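Local coordinates for protein EvdO1 (Micromonospora carbonacea, PDB 4XBZ) that probably catalyses an oxidative cyclization in orthosomycin biosynthesis, as a metal-dependent oxygenase of the phytanoyl-CoA dioxygenase family built on a double-stranded beta helix, at residues R107-V112 / P141-M146; V178-I183 / V256-Y261; M120-P125 / R286-M291; A275-L280 / F326-Y331. One frame throughout, in Å; residues are numbered along the deposited sequence.

Contact 1. Residues R107-V112 / P141-M146; sequences RIEYVV and PTWDSM
Val112 N donates to Asp144 OD1 over 3.0 Å, and the nearly straight N-H...O angle of 163° fastens the start of helix 111-114 to strand 141-146. Asp144 CG stands between its backbone N and carbonyl carbon (chi1 80°), which swings the carboxylate toward the helix. On this close-packed side Val111 CG1 lies 3.9 Å from Met146 CB, their side chains crossing at about a right angle. Strand 107-109 runs antiparallel: Ile108 and Met146 form a hydrogen-bonded pair, Glu109 and Ser145 a non-hydrogen-bonded one, with CA atoms 4.5 Å apart. On the looser, wetter side Ser145 OG sits over the centre of the extended Arg107's guanidinium, 3.0 Å from its plane and too poorly angled for a hydrogen bond, while Arg107 NE salt-bridges Glu109 OE2 (2.6 Å). A water joins Glu109 OE1 to Asp144 N, and Arg107 NH1 hydrogen-bonds a glycerol; the arginine's nearest side-chain atom is about 7 Å from the nickel. Were Arg107 shortened to an alanine, the Glu109 carboxylate would probably lose its cationic mate and Ser145 OG its cover. Strand 139-147 continues the sheet into strand 256-263, while Ile108 and Met146 pack on helix 66-86 and Val111 and Val112 on helix 116-121.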
loop_
_atom_site.group_PDB
_atom_site.type_symbol
_atom_site.label_atom_id
_atom_site.label_comp_id
_atom_site.label_asym_id
_atom_site.label_seq_id
_atom_site.Cartn_x
_atom_site.Cartn_y
_atom_site.Cartn_z
ATOM N N ARG A 107 -9.541 -28.481 0.071
ATOM C CA ARG A 107 -9.929 -27.101 0.332
ATOM C C ARG A 107 -11.422 -26.964 0.559
ATOM O O ARG A 107 -12.238 -27.513 -0.186
ATOM C CB ARG A 107 -9.481 -26.198 -0.825
ATOM C CG ARG A 107 -9.747 -24.703 -0.654
ATOM C CD ARG A 107 -9.270 -23.944 -1.897
ATOM N NE ARG A 107 -9.813 -22.586 -1.996
ATOM C CZ ARG A 107 -9.081 -21.477 -2.158
ATOM N NH1 ARG A 107 -7.752 -21.551 -2.221
ATOM N NH2 ARG A 107 -9.674 -20.284 -2.240
ATOM N N ILE A 108 -11.772 -26.213 1.595
ATOM C CA ILE A 108 -13.164 -25.871 1.880
ATOM C C ILE A 108 -13.372 -24.347 1.702
ATOM O O ILE A 108 -12.643 -23.551 2.279
ATOM C CB ILE A 108 -13.558 -26.332 3.312
ATOM C CG1 ILE A 108 -13.475 -27.855 3.411
ATOM C CG2 ILE A 108 -14.951 -25.873 3.686
ATOM C CD1 ILE A 108 -13.344 -28.366 4.809
ATOM N N GLU A 109 -14.359 -23.950 0.893
ATOM C CA GLU A 109 -14.645 -22.523 0.673
ATOM C C GLU A 109 -15.712 -21.984 1.608
ATOM O O GLU A 109 -16.622 -22.717 2.024
ATOM C CB GLU A 109 -15.099 -22.255 -0.763
ATOM C CG GLU A 109 -14.100 -22.639 -1.838
ATOM C CD GLU A 109 -13.047 -21.584 -2.112
ATOM O OE1 GLU A 109 -13.132 -20.451 -1.586
ATOM O OE2 GLU A 109 -12.122 -21.910 -2.880
ATOM N N TYR A 110 -15.602 -20.686 1.892
ATOM C CA TYR A 110 -16.575 -19.936 2.689
ATOM C C TYR A 110 -16.611 -20.484 4.109
ATOM O O TYR A 110 -17.677 -20.727 4.679
ATOM C CB TYR A 110 -17.965 -19.968 2.033
ATOM C CG TYR A 110 -17.900 -19.672 0.557
ATOM C CD1 TYR A 110 -17.485 -18.419 0.106
ATOM C CD2 TYR A 110 -18.211 -20.644 -0.387
ATOM C CE1 TYR A 110 -17.393 -18.136 -1.252
ATOM C CE2 TYR A 110 -18.128 -20.377 -1.751
ATOM C CZ TYR A 110 -17.710 -19.114 -2.178
ATOM O OH TYR A 110 -17.616 -18.822 -3.522
ATOM N N VAL A 111 -15.417 -20.665 4.670
ATOM C CA VAL A 111 -15.263 -21.186 6.021
ATOM C C VAL A 111 -15.665 -20.134 7.039
ATOM O O VAL A 111 -15.920 -20.456 8.194
ATOM C CB VAL A 111 -13.817 -21.632 6.294
ATOM C CG1 VAL A 111 -13.408 -22.743 5.328
ATOM C CG2 VAL A 111 -12.883 -20.451 6.161
ATOM N N VAL A 112 -15.712 -18.876 6.611
ATOM C CA VAL A 112 -16.157 -17.799 7.488
ATOM C C VAL A 112 -17.672 -17.910 7.734
ATOM O O VAL A 112 -18.167 -17.626 8.820
ATOM C CB VAL A 112 -15.795 -16.412 6.890
ATOM C CG1 VAL A 112 -16.846 -15.361 7.239
ATOM C CG2 VAL A 112 -14.391 -15.989 7.327
ATOM N N PRO A 141 -12.776 -7.897 2.127
ATOM C CA PRO A 141 -12.446 -9.329 2.091
ATOM C C PRO A 141 -13.056 -10.031 0.869
ATOM O O PRO A 141 -14.225 -9.800 0.560
ATOM C CB PRO A 141 -13.062 -9.855 3.387
ATOM C CG PRO A 141 -14.274 -8.933 3.609
ATOM C CD PRO A 141 -13.800 -7.579 3.143
ATOM N N THR A 142 -12.291 -10.867 0.176
ATOM C CA THR A 142 -12.824 -11.512 -1.013
ATOM C C THR A 142 -12.922 -13.020 -0.800
ATOM O O THR A 142 -13.846 -13.493 -0.144
ATOM C CB THR A 142 -11.978 -11.186 -2.278
ATOM O OG1 THR A 142 -10.610 -11.525 -2.044
ATOM C CG2 THR A 142 -12.069 -9.669 -2.643
ATOM N N TRP A 143 -11.987 -13.771 -1.362
ATOM C CA TRP A 143 -11.905 -15.191 -1.101
ATOM C C TRP A 143 -11.642 -15.447 0.373
ATOM O O TRP A 143 -10.862 -14.731 1.010
ATOM C CB TRP A 143 -10.814 -15.839 -1.973
ATOM C CG TRP A 143 -11.271 -16.116 -3.395
ATOM C CD1 TRP A 143 -11.742 -17.314 -3.895
ATOM C CD2 TRP A 143 -11.328 -15.183 -4.490
ATOM N NE1 TRP A 143 -12.079 -17.174 -5.224
ATOM C CE2 TRP A 143 -11.835 -15.882 -5.613
ATOM C CE3 TRP A 143 -10.990 -13.832 -4.634
ATOM C CZ2 TRP A 143 -12.008 -15.272 -6.857
ATOM C CZ3 TRP A 143 -11.170 -13.224 -5.874
ATOM C CH2 TRP A 143 -11.675 -13.943 -6.969
ATOM N N ASP A 144 -12.325 -16.449 0.923
ATOM C CA ASP A 144 -12.016 -16.953 2.258
ATOM C C ASP A 144 -12.154 -18.481 2.238
ATOM O O ASP A 144 -13.140 -19.030 1.743
ATOM C CB ASP A 144 -12.907 -16.298 3.337
ATOM C CG ASP A 144 -14.315 -16.915 3.436
ATOM O OD1 ASP A 144 -14.457 -17.968 4.099
ATOM O OD2 ASP A 144 -15.287 -16.336 2.883
ATOM N N SER A 145 -11.151 -19.174 2.757
ATOM C CA SER A 145 -11.131 -20.631 2.644
ATOM C C SER A 145 -10.141 -21.261 3.605
ATOM O O SER A 145 -9.326 -20.571 4.202
ATOM C CB SER A 145 -10.779 -21.054 1.210
ATOM O OG SER A 145 -9.503 -20.560 0.826
ATOM N N MET A 146 -10.217 -22.579 3.745
ATOM C CA MET A 146 -9.173 -23.304 4.429
ATOM C C MET A 146 -8.563 -24.304 3.472
ATOM O O MET A 146 -9.280 -25.002 2.741
ATOM C CB MET A 146 -9.698 -23.995 5.673
ATOM C CG MET A 146 -8.590 -24.577 6.533
ATOM S SD MET A 146 -9.235 -25.346 8.026
ATOM C CE MET A 146 -10.229 -26.641 7.306
HETATM O O HOH W 1 -14.325 -17.569 -1.242
#

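Contact 2. Residues V178-I183 / V256-Y261; sequences VIDAGI and VIYFEY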
loop_
_atom_site.group_PDB
_atom_site.type_symbol
_atom_site.label_atom_id
_atom_site.label_comp_id
_atom_site.label_asym_id
_atom_site.label_seq_id
_atom_site.Cartn_x
_atom_site.Cartn_y
_atom_site.Cartn_z
ATOM N N VAL A 178 -3.342 -6.419 -3.553
ATOM C CA VAL A 178 -4.145 -7.631 -3.520
ATOM C C VAL A 178 -3.358 -8.713 -2.789
ATOM O O VAL A 178 -2.305 -9.156 -3.245
ATOM C CB VAL A 178 -4.520 -8.114 -4.934
ATOM C CG1 VAL A 178 -5.348 -9.382 -4.857
ATOM C CG2 VAL A 178 -5.262 -7.008 -5.684
ATOM N N ILE A 179 -3.872 -9.129 -1.643
ATOM C CA ILE A 179 -3.072 -9.866 -0.680
ATOM C C ILE A 179 -3.803 -11.096 -0.124
ATOM O O ILE A 179 -4.977 -11.029 0.254
ATOM C CB ILE A 179 -2.659 -8.948 0.495
ATOM C CG1 ILE A 179 -1.932 -7.698 -0.017
ATOM C CG2 ILE A 179 -1.813 -9.718 1.523
ATOM C CD1 ILE A 179 -1.459 -6.774 1.088
ATOM N N ASP A 180 -3.077 -12.209 -0.102
ATOM C CA ASP A 180 -3.445 -13.416 0.632
ATOM C C ASP A 180 -2.911 -13.396 2.062
ATOM O O ASP A 180 -1.704 -13.270 2.270
ATOM C CB ASP A 180 -2.887 -14.646 -0.069
ATOM C CG ASP A 180 -3.899 -15.330 -0.919
ATOM O OD1 ASP A 180 -5.089 -15.311 -0.540
ATOM O OD2 ASP A 180 -3.504 -15.880 -1.963
ATOM N N ALA A 181 -3.795 -13.522 3.043
ATOM C CA ALA A 181 -3.353 -13.722 4.415
ATOM C C ALA A 181 -3.549 -15.185 4.778
ATOM O O ALA A 181 -4.681 -15.689 4.781
ATOM C CB ALA A 181 -4.103 -12.831 5.365
ATOM N N GLY A 182 -2.441 -15.863 5.062
ATOM C CA GLY A 182 -2.457 -17.277 5.389
ATOM C C GLY A 182 -2.236 -17.441 6.870
ATOM O O GLY A 182 -1.149 -17.154 7.372
ATOM N N ILE A 183 -3.276 -17.873 7.575
ATOM C CA ILE A 183 -3.183 -18.087 9.014
ATOM C C ILE A 183 -2.982 -19.582 9.310
ATOM O O ILE A 183 -3.795 -20.431 8.937
ATOM C CB ILE A 183 -4.419 -17.538 9.708
ATOM C CG1 ILE A 183 -4.605 -16.087 9.273
ATOM C CG2 ILE A 183 -4.289 -17.646 11.215
ATOM C CD1 ILE A 183 -5.809 -15.399 9.869
ATOM N N VAL A 256 -4.081 -24.428 6.573
ATOM C CA VAL A 256 -3.961 -22.977 6.513
ATOM C C VAL A 256 -5.292 -22.325 6.124
ATOM O O VAL A 256 -5.922 -22.723 5.145
ATOM C CB VAL A 256 -2.882 -22.530 5.502
ATOM C CG1 VAL A 256 -2.817 -20.995 5.437
ATOM C CG2 VAL A 256 -1.521 -23.102 5.870
ATOM N N ILE A 257 -5.710 -21.331 6.902
ATOM C CA ILE A 257 -6.881 -20.524 6.583
ATOM C C ILE A 257 -6.450 -19.282 5.804
ATOM O O ILE A 257 -5.641 -18.498 6.305
ATOM C CB ILE A 257 -7.636 -20.102 7.861
ATOM C CG1 ILE A 257 -8.421 -21.276 8.431
ATOM C CG2 ILE A 257 -8.598 -18.957 7.584
ATOM C CD1 ILE A 257 -9.048 -20.970 9.770
ATOM N N TYR A 258 -6.971 -19.131 4.582
ATOM C CA TYR A 258 -6.608 -18.024 3.687
ATOM C C TYR A 258 -7.736 -17.020 3.548
ATOM O O TYR A 258 -8.839 -17.361 3.106
ATOM C CB TYR A 258 -6.230 -18.514 2.276
ATOM C CG TYR A 258 -4.882 -19.200 2.187
ATOM C CD1 TYR A 258 -3.699 -18.460 2.114
ATOM C CD2 TYR A 258 -4.788 -20.591 2.177
ATOM C CE1 TYR A 258 -2.458 -19.085 2.033
ATOM C CE2 TYR A 258 -3.551 -21.224 2.108
ATOM C CZ TYR A 258 -2.383 -20.467 2.036
ATOM O OH TYR A 258 -1.152 -21.107 1.963
ATOM N N PHE A 259 -7.429 -15.781 3.910
ATOM C CA PHE A 259 -8.245 -14.609 3.598
ATOM C C PHE A 259 -7.574 -13.745 2.524
ATOM O O PHE A 259 -6.493 -13.217 2.782
ATOM C CB PHE A 259 -8.441 -13.744 4.842
ATOM C CG PHE A 259 -9.139 -14.422 5.976
ATOM C CD1 PHE A 259 -9.976 -15.514 5.765
ATOM C CD2 PHE A 259 -8.995 -13.929 7.267
ATOM C CE1 PHE A 259 -10.625 -16.112 6.833
ATOM C CE2 PHE A 259 -9.635 -14.521 8.335
ATOM C CZ PHE A 259 -10.451 -15.611 8.125
ATOM N N GLU A 260 -8.183 -13.580 1.347
ATOM C CA GLU A 260 -7.717 -12.542 0.408
ATOM C C GLU A 260 -8.417 -11.198 0.624
ATOM O O GLU A 260 -9.579 -11.136 1.027
ATOM C CB GLU A 260 -7.901 -12.940 -1.058
ATOM C CG GLU A 260 -7.139 -11.994 -2.016
ATOM C CD GLU A 260 -7.635 -12.037 -3.472
ATOM O OE1 GLU A 260 -8.706 -11.448 -3.784
ATOM O OE2 GLU A 260 -6.941 -12.644 -4.313
ATOM N N TYR A 261 -7.679 -10.125 0.367
ATOM C CA TYR A 261 -8.201 -8.772 0.435
ATOM C C TYR A 261 -7.837 -8.038 -0.843
ATOM O O TYR A 261 -6.796 -8.318 -1.426
ATOM C CB TYR A 261 -7.638 -8.039 1.647
ATOM C CG TYR A 261 -7.957 -8.703 2.964
ATOM C CD1 TYR A 261 -7.107 -9.659 3.501
ATOM C CD2 TYR A 261 -9.121 -8.383 3.666
ATOM C CE1 TYR A 261 -7.383 -10.272 4.707
ATOM C CE2 TYR A 261 -9.415 -8.995 4.874
ATOM C CZ TYR A 261 -8.540 -9.942 5.389
ATOM O OH TYR A 261 -8.820 -10.559 6.584
#
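Glu260 lays its CG against the backbone of Ile179, 3.3 Å from Ile179 O, and carries its carboxylate on to Val178 CG1, 3.7 Å from Glu260 OE2. Its CG is anti to the backbone N (chi1 -168°) and the chain stays extended, which takes OE1 to Thr142 OG1 and Arg262 NE. A leucine in its place would probably leave Arg262 without its salt-bridge mate and Thr142 OG1 without this partner. Six backbone hydrogen bonds define the antiparallel ladder: Ile179, Ala181 and Ile183 pair with Tyr261, Phe259 and Ile257, and Ala181 N to Phe259 O is the shortest at 2.7 Å. On the face of these residues, Ala181 CB meets the edge of the Tyr261 ring at CE1 (4.2 Å). On the reverse face Gly182 CA lies 3.7 Å from Tyr258 CD1; a beta carbon there would clash with that ring, one face of which Val256 CG1 covers. Asp180 OD1 rests 3.7 Å from Glu260 CB. The first face is thus aliphatic and aromatic, while the reverse mixes two carboxylates with the Tyr258 ring, and Asp180, its nearest side-chain atom about 5 Å from the nickel and close to the ligand Asp162, brings a carboxylate to the metal site's edge.

Contact 3. Residues M120-P125 / R286-M291; sequences MLAGHP and RSCIQM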
loop_
_atom_site.group_PDB
_atom_site.type_symbol
_atom_site.label_atom_id
_atom_site.label_comp_id
_atom_site.label_asym_id
_atom_site.label_seq_id
_atom_site.Cartn_x
_atom_site.Cartn_y
_atom_site.Cartn_z
ATOM N N MET A 120 -15.227 -14.644 13.328
ATOM C CA MET A 120 -14.624 -13.727 14.286
ATOM C C MET A 120 -13.133 -13.507 13.991
ATOM O O MET A 120 -12.599 -12.405 14.187
ATOM C CB MET A 120 -14.825 -14.245 15.717
ATOM C CG MET A 120 -16.312 -14.325 16.142
ATOM S SD MET A 120 -16.623 -14.345 17.932
ATOM C CE MET A 120 -15.804 -15.870 18.419
ATOM N N LEU A 121 -12.465 -14.558 13.519
ATOM C CA LEU A 121 -11.077 -14.441 13.076
ATOM C C LEU A 121 -11.014 -13.427 11.932
ATOM O O LEU A 121 -10.065 -12.649 11.826
ATOM C CB LEU A 121 -10.518 -15.803 12.636
ATOM C CG LEU A 121 -9.104 -15.841 12.018
ATOM C CD1 LEU A 121 -8.050 -15.291 12.979
ATOM C CD2 LEU A 121 -8.738 -17.263 11.577
ATOM N N ALA A 122 -12.053 -13.416 11.102
ATOM C CA ALA A 122 -12.094 -12.530 9.956
ATOM C C ALA A 122 -12.286 -11.074 10.372
ATOM O O ALA A 122 -12.143 -10.180 9.550
ATOM C CB ALA A 122 -13.192 -12.968 8.973
ATOM N N GLY A 123 -12.589 -10.834 11.644
ATOM C CA GLY A 123 -12.661 -9.477 12.169
ATOM C C GLY A 123 -11.524 -9.115 13.108
ATOM O O GLY A 123 -11.575 -8.097 13.795
ATOM N N HIS A 124 -10.501 -9.969 13.150
ATOM C CA HIS A 124 -9.341 -9.791 14.029
ATOM C C HIS A 124 -8.642 -8.459 13.765
ATOM O O HIS A 124 -8.096 -8.251 12.679
ATOM C CB HIS A 124 -8.362 -10.956 13.840
ATOM C CG HIS A 124 -7.272 -11.029 14.870
ATOM N ND1 HIS A 124 -6.438 -9.967 15.157
ATOM C CD2 HIS A 124 -6.859 -12.053 15.656
ATOM C CE1 HIS A 124 -5.566 -10.330 16.082
ATOM N NE2 HIS A 124 -5.799 -11.591 16.401
ATOM N N PRO A 125 -8.629 -7.571 14.777
ATOM C CA PRO A 125 -8.204 -6.171 14.654
ATOM C C PRO A 125 -6.717 -5.991 14.325
ATOM O O PRO A 125 -6.387 -4.995 13.681
ATOM C CB PRO A 125 -8.532 -5.588 16.033
ATOM C CG PRO A 125 -8.449 -6.767 16.962
ATOM C CD PRO A 125 -8.941 -7.935 16.173
ATOM N N ARG A 286 -18.120 -5.888 8.430
ATOM C CA ARG A 286 -18.681 -5.186 9.578
ATOM C C ARG A 286 -19.398 -6.171 10.496
ATOM O O ARG A 286 -19.383 -6.019 11.716
ATOM C CB ARG A 286 -19.632 -4.069 9.124
ATOM C CG ARG A 286 -18.958 -3.022 8.252
ATOM C CD ARG A 286 -19.927 -1.966 7.781
ATOM N NE ARG A 286 -20.008 -0.880 8.741
ATOM C CZ ARG A 286 -21.104 -0.569 9.416
ATOM N NH1 ARG A 286 -22.220 -1.261 9.221
ATOM N NH2 ARG A 286 -21.085 0.438 10.280
ATOM N N SER A 287 -20.005 -7.194 9.905
ATOM C CA SER A 287 -20.663 -8.208 10.695
ATOM C C SER A 287 -19.642 -8.990 11.514
ATOM O O SER A 287 -19.877 -9.263 12.689
ATOM C CB SER A 287 -21.466 -9.145 9.810
ATOM O OG SER A 287 -22.078 -10.140 10.607
ATOM N N CYS A 288 -18.503 -9.330 10.910
ATOM C CA CYS A 288 -17.494 -10.113 11.619
ATOM C C CYS A 288 -16.835 -9.294 12.721
ATOM O O CYS A 288 -16.529 -9.816 13.801
ATOM C CB CYS A 288 -16.426 -10.649 10.659
ATOM S SG CYS A 288 -17.021 -11.837 9.426
ATOM N N ILE A 289 -16.620 -8.011 12.450
ATOM C CA ILE A 289 -15.979 -7.154 13.429
ATOM C C ILE A 289 -16.878 -7.055 14.648
ATOM O O ILE A 289 -16.403 -7.122 15.783
ATOM C CB ILE A 289 -15.669 -5.746 12.869
ATOM C CG1 ILE A 289 -14.535 -5.819 11.845
ATOM C CG2 ILE A 289 -15.252 -4.807 13.991
ATOM C CD1 ILE A 289 -14.261 -4.529 11.120
ATOM N N GLN A 290 -18.179 -6.935 14.411
ATOM C CA GLN A 290 -19.135 -6.750 15.498
ATOM C C GLN A 290 -19.265 -7.982 16.405
ATOM O O GLN A 290 -19.215 -7.855 17.627
ATOM C CB GLN A 290 -20.508 -6.372 14.942
ATOM C CG GLN A 290 -21.348 -5.556 15.914
ATOM C CD GLN A 290 -22.623 -5.031 15.280
ATOM O OE1 GLN A 290 -23.519 -5.802 14.927
ATOM N NE2 GLN A 290 -22.701 -3.712 15.109
ATOM N N MET A 291 -19.430 -9.172 15.833
ATOM C CA MET A 291 -19.543 -10.337 16.699
ATOM C C MET A 291 -18.221 -10.626 17.425
ATOM O O MET A 291 -18.230 -11.226 18.500
ATOM C CB MET A 291 -20.022 -11.570 15.930
ATOM C CG MET A 291 -19.483 -11.744 14.529
ATOM S SD MET A 291 -20.336 -13.102 13.682
ATOM C CE MET A 291 -19.639 -14.497 14.546
#
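Met120, Cys288 and Met291 bury the most surface here, 71, 58 and 50 Å² in turn. The two methionine side chains cross at about a right angle, with Met291 CE 3.7 Å from Met120 CG. Met291 reaches it with CG between the backbone N and the carbonyl carbon (chi1 38°), and a bend at chi3 then turns the methyl inward. Met120 SD in turn lies 3.6 Å from Met291 O. Cys288 points toward the turn: its SG packs on Ala122 CB at 4.0 Å, and its CB faces Gly123 N at the same separation. Gly123 brings the backbones closest, its CA 4.2 Å from Ile289 CA; a beta carbon on it would collide with Cys288 O and Ile289 N. No hydrogen bond joins the segments, although Met120 O accepts one from Arg292. This is helix-to-turn packing: the type I beta turn of Leu121 to His124, which links helix 116-121 to helix 125-134, rests on helix 275-293 at the outside of the double-stranded beta helix.

Contact 4. Residues A275-L280 / F326-Y331; sequences AEYIGL and FAHEEY
Tyr277 turns its CG anti to the backbone N (chi1 -176°), sending the ring across to residues 326-331, whereas Phe326 and Tyr331, whose beta carbons point toward the helix, hold CG anti to their carbonyl carbons (chi1 -67° in Phe326). Leu280 touches both Phe326 and Tyr331. Its CB sits over one face of the Phe326 ring, 4.0 Å from the centroid and 15° off the ring normal, a CH-pi contact displaced toward the rim. Leu280 CD1 lies 3.7 Å from Tyr331 CE1, and the same methyl also touches Phe326 CE1. Tyr331 CB packs against Tyr277 CD1 at 3.8 Å, the two side chains crossing about perpendicularly. At the border Glu276 OE1 approaches the edge of the Tyr331 ring near its plane, 3.5 Å from CE1, where the ring hydrogens present their slightly positive side.

The polar end of Tyr277 is handled by water: one molecule lies 2.8 Å from Tyr277 OH, in the plane of the ring, and donates to Phe326 O at 2.9 Å. The hydroxyl also bonds Lys281 NZ and comes 3.5 Å from His328 CE1, while His328 ND1 pairs with His273. With no direct hydrogen bond between the segments, apolar packing carries the contact, and the bridging water supplies the link between the buried phenol and a backbone carbonyl.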
loop_
_atom_site.group_PDB
_atom_site.type_symbol
_atom_site.label_atom_id
_atom_site.label_comp_id
_atom_site.label_asym_id
_atom_site.label_seq_id
_atom_site.Cartn_x
_atom_site.Cartn_y
_atom_site.Cartn_z
ATOM N N ALA A 275 -20.262 -5.059 -9.281
ATOM C CA ALA A 275 -20.172 -3.872 -8.431
ATOM C C ALA A 275 -20.897 -4.073 -7.106
ATOM O O ALA A 275 -20.525 -3.488 -6.088
ATOM C CB ALA A 275 -20.731 -2.645 -9.158
ATOM N N GLU A 276 -21.927 -4.913 -7.146
ATOM C CA GLU A 276 -22.737 -5.285 -5.984
ATOM C C GLU A 276 -21.947 -6.046 -4.905
ATOM O O GLU A 276 -22.196 -5.893 -3.705
ATOM C CB GLU A 276 -23.928 -6.138 -6.459
ATOM C CG GLU A 276 -24.896 -6.604 -5.380
ATOM C CD GLU A 276 -25.915 -7.620 -5.909
ATOM O OE1 GLU A 276 -25.600 -8.346 -6.879
ATOM O OE2 GLU A 276 -27.032 -7.684 -5.359
ATOM N N TYR A 277 -21.001 -6.870 -5.344
ATOM C CA TYR A 277 -20.172 -7.663 -4.435
ATOM C C TYR A 277 -19.542 -6.807 -3.337
ATOM O O TYR A 277 -19.538 -7.209 -2.180
ATOM C CB TYR A 277 -19.092 -8.398 -5.229
ATOM C CG TYR A 277 -18.191 -9.341 -4.435
ATOM C CD1 TYR A 277 -18.658 -10.592 -3.998
ATOM C CD2 TYR A 277 -16.858 -9.007 -4.171
ATOM C CE1 TYR A 277 -17.841 -11.457 -3.308
ATOM C CE2 TYR A 277 -16.020 -9.880 -3.480
ATOM C CZ TYR A 277 -16.519 -11.102 -3.055
ATOM O OH TYR A 277 -15.704 -11.960 -2.363
ATOM N N ILE A 278 -19.056 -5.619 -3.705
ATOM C CA ILE A 278 -18.342 -4.746 -2.777
ATOM C C ILE A 278 -19.156 -4.428 -1.518
ATOM O O ILE A 278 -18.682 -4.613 -0.397
ATOM C CB ILE A 278 -17.939 -3.413 -3.469
ATOM C CG1 ILE A 278 -17.070 -3.685 -4.704
ATOM C CG2 ILE A 278 -17.245 -2.471 -2.482
ATOM C CD1 ILE A 278 -16.583 -2.451 -5.399
ATOM N N GLY A 279 -20.386 -3.955 -1.703
ATOM C CA GLY A 279 -21.231 -3.626 -0.571
ATOM C C GLY A 279 -21.519 -4.821 0.322
ATOM O O GLY A 279 -21.557 -4.688 1.545
ATOM N N LEU A 280 -21.712 -5.992 -0.288
ATOM C CA LEU A 280 -22.048 -7.194 0.468
ATOM C C LEU A 280 -20.864 -7.645 1.332
ATOM O O LEU A 280 -21.039 -8.000 2.508
ATOM C CB LEU A 280 -22.503 -8.313 -0.479
ATOM C CG LEU A 280 -23.737 -7.916 -1.307
ATOM C CD1 LEU A 280 -24.038 -8.897 -2.443
ATOM C CD2 LEU A 280 -24.947 -7.737 -0.411
ATOM N N PHE A 326 -20.991 -15.533 -0.178
ATOM C CA PHE A 326 -21.364 -14.931 -1.444
ATOM C C PHE A 326 -20.558 -15.527 -2.556
ATOM O O PHE A 326 -19.414 -15.141 -2.781
ATOM C CB PHE A 326 -21.167 -13.432 -1.378
ATOM C CG PHE A 326 -22.103 -12.785 -0.441
ATOM C CD1 PHE A 326 -23.366 -12.382 -0.877
ATOM C CD2 PHE A 326 -21.766 -12.644 0.893
ATOM C CE1 PHE A 326 -24.255 -11.804 -0.003
ATOM C CE2 PHE A 326 -22.655 -12.079 1.777
ATOM C CZ PHE A 326 -23.906 -11.650 1.328
ATOM N N ALA A 327 -21.171 -16.469 -3.250
ATOM C CA ALA A 327 -20.458 -17.300 -4.197
ATOM C C ALA A 327 -19.987 -16.472 -5.366
ATOM O O ALA A 327 -20.785 -15.833 -6.045
ATOM C CB ALA A 327 -21.331 -18.453 -4.671
ATOM N N HIS A 328 -18.674 -16.514 -5.582
ATOM C CA HIS A 328 -17.978 -15.732 -6.602
ATOM C C HIS A 328 -18.639 -15.779 -7.985
ATOM O O HIS A 328 -18.719 -14.760 -8.673
ATOM C CB HIS A 328 -16.517 -16.209 -6.700
ATOM C CG HIS A 328 -15.742 -16.045 -5.424
ATOM N ND1 HIS A 328 -15.370 -14.809 -4.931
ATOM C CD2 HIS A 328 -15.291 -16.959 -4.530
ATOM C CE1 HIS A 328 -14.722 -14.971 -3.790
ATOM N NE2 HIS A 328 -14.660 -16.264 -3.523
ATOM N N GLU A 329 -19.133 -16.944 -8.384
ATOM C CA GLU A 329 -19.656 -17.088 -9.743
ATOM C C GLU A 329 -20.986 -16.359 -9.886
ATOM O O GLU A 329 -21.392 -16.019 -10.993
ATOM C CB GLU A 329 -19.804 -18.568 -10.128
ATOM C CG GLU A 329 -20.767 -19.351 -9.272
ATOM C CD GLU A 329 -20.110 -19.986 -8.049
ATOM O OE1 GLU A 329 -18.983 -19.577 -7.667
ATOM O OE2 GLU A 329 -20.728 -20.914 -7.476
ATOM N N GLU A 330 -21.639 -16.084 -8.760
ATOM C CA GLU A 330 -22.898 -15.346 -8.765
ATOM C C GLU A 330 -22.699 -13.826 -8.710
ATOM O O GLU A 330 -23.654 -13.065 -8.886
ATOM C CB GLU A 330 -23.778 -15.771 -7.589
ATOM C CG GLU A 330 -24.105 -17.246 -7.530
ATOM C CD GLU A 330 -24.920 -17.592 -6.303
ATOM O OE1 GLU A 330 -25.634 -16.708 -5.786
ATOM O OE2 GLU A 330 -24.851 -18.751 -5.857
ATOM N N TYR A 331 -21.473 -13.394 -8.436
ATOM C CA TYR A 331 -21.144 -11.972 -8.396
ATOM C C TYR A 331 -19.906 -11.692 -9.221
ATOM O O TYR A 331 -18.985 -11.020 -8.771
ATOM C CB TYR A 331 -20.934 -11.510 -6.961
ATOM C CG TYR A 331 -22.121 -11.791 -6.082
ATOM C CD1 TYR A 331 -23.231 -10.954 -6.095
ATOM C CD2 TYR A 331 -22.140 -12.903 -5.239
ATOM C CE1 TYR A 331 -24.336 -11.211 -5.292
ATOM C CE2 TYR A 331 -23.225 -13.163 -4.424
ATOM C CZ TYR A 331 -24.327 -12.317 -4.458
ATOM O OH TYR A 331 -25.418 -12.575 -3.651
HETATM O O HOH W 2 -16.912 -14.335 -1.616
#

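In the fold
From the N terminus, contact 1 closes first, across a 28-residue, mostly helical connection that brings strand 105-109 beside strand 139-147. Contact 3 opens within that connection, so the two cross, and its far side comes only at helix 275-293. Contact 2, joining strands 179-184 and 256-263, closes inside this long loop and is nested in contact 3. Contact 4 starts at the beginning of the same helix and ends near the C terminus, crossing contact 3. Contacts 1 and 2 share one sheet through neighbouring strands 139-147 and 256-263. Contact 3 touches both through Ala122, and contact 4 reaches contact 1 through His328, tying the C-terminal segment to the sheet.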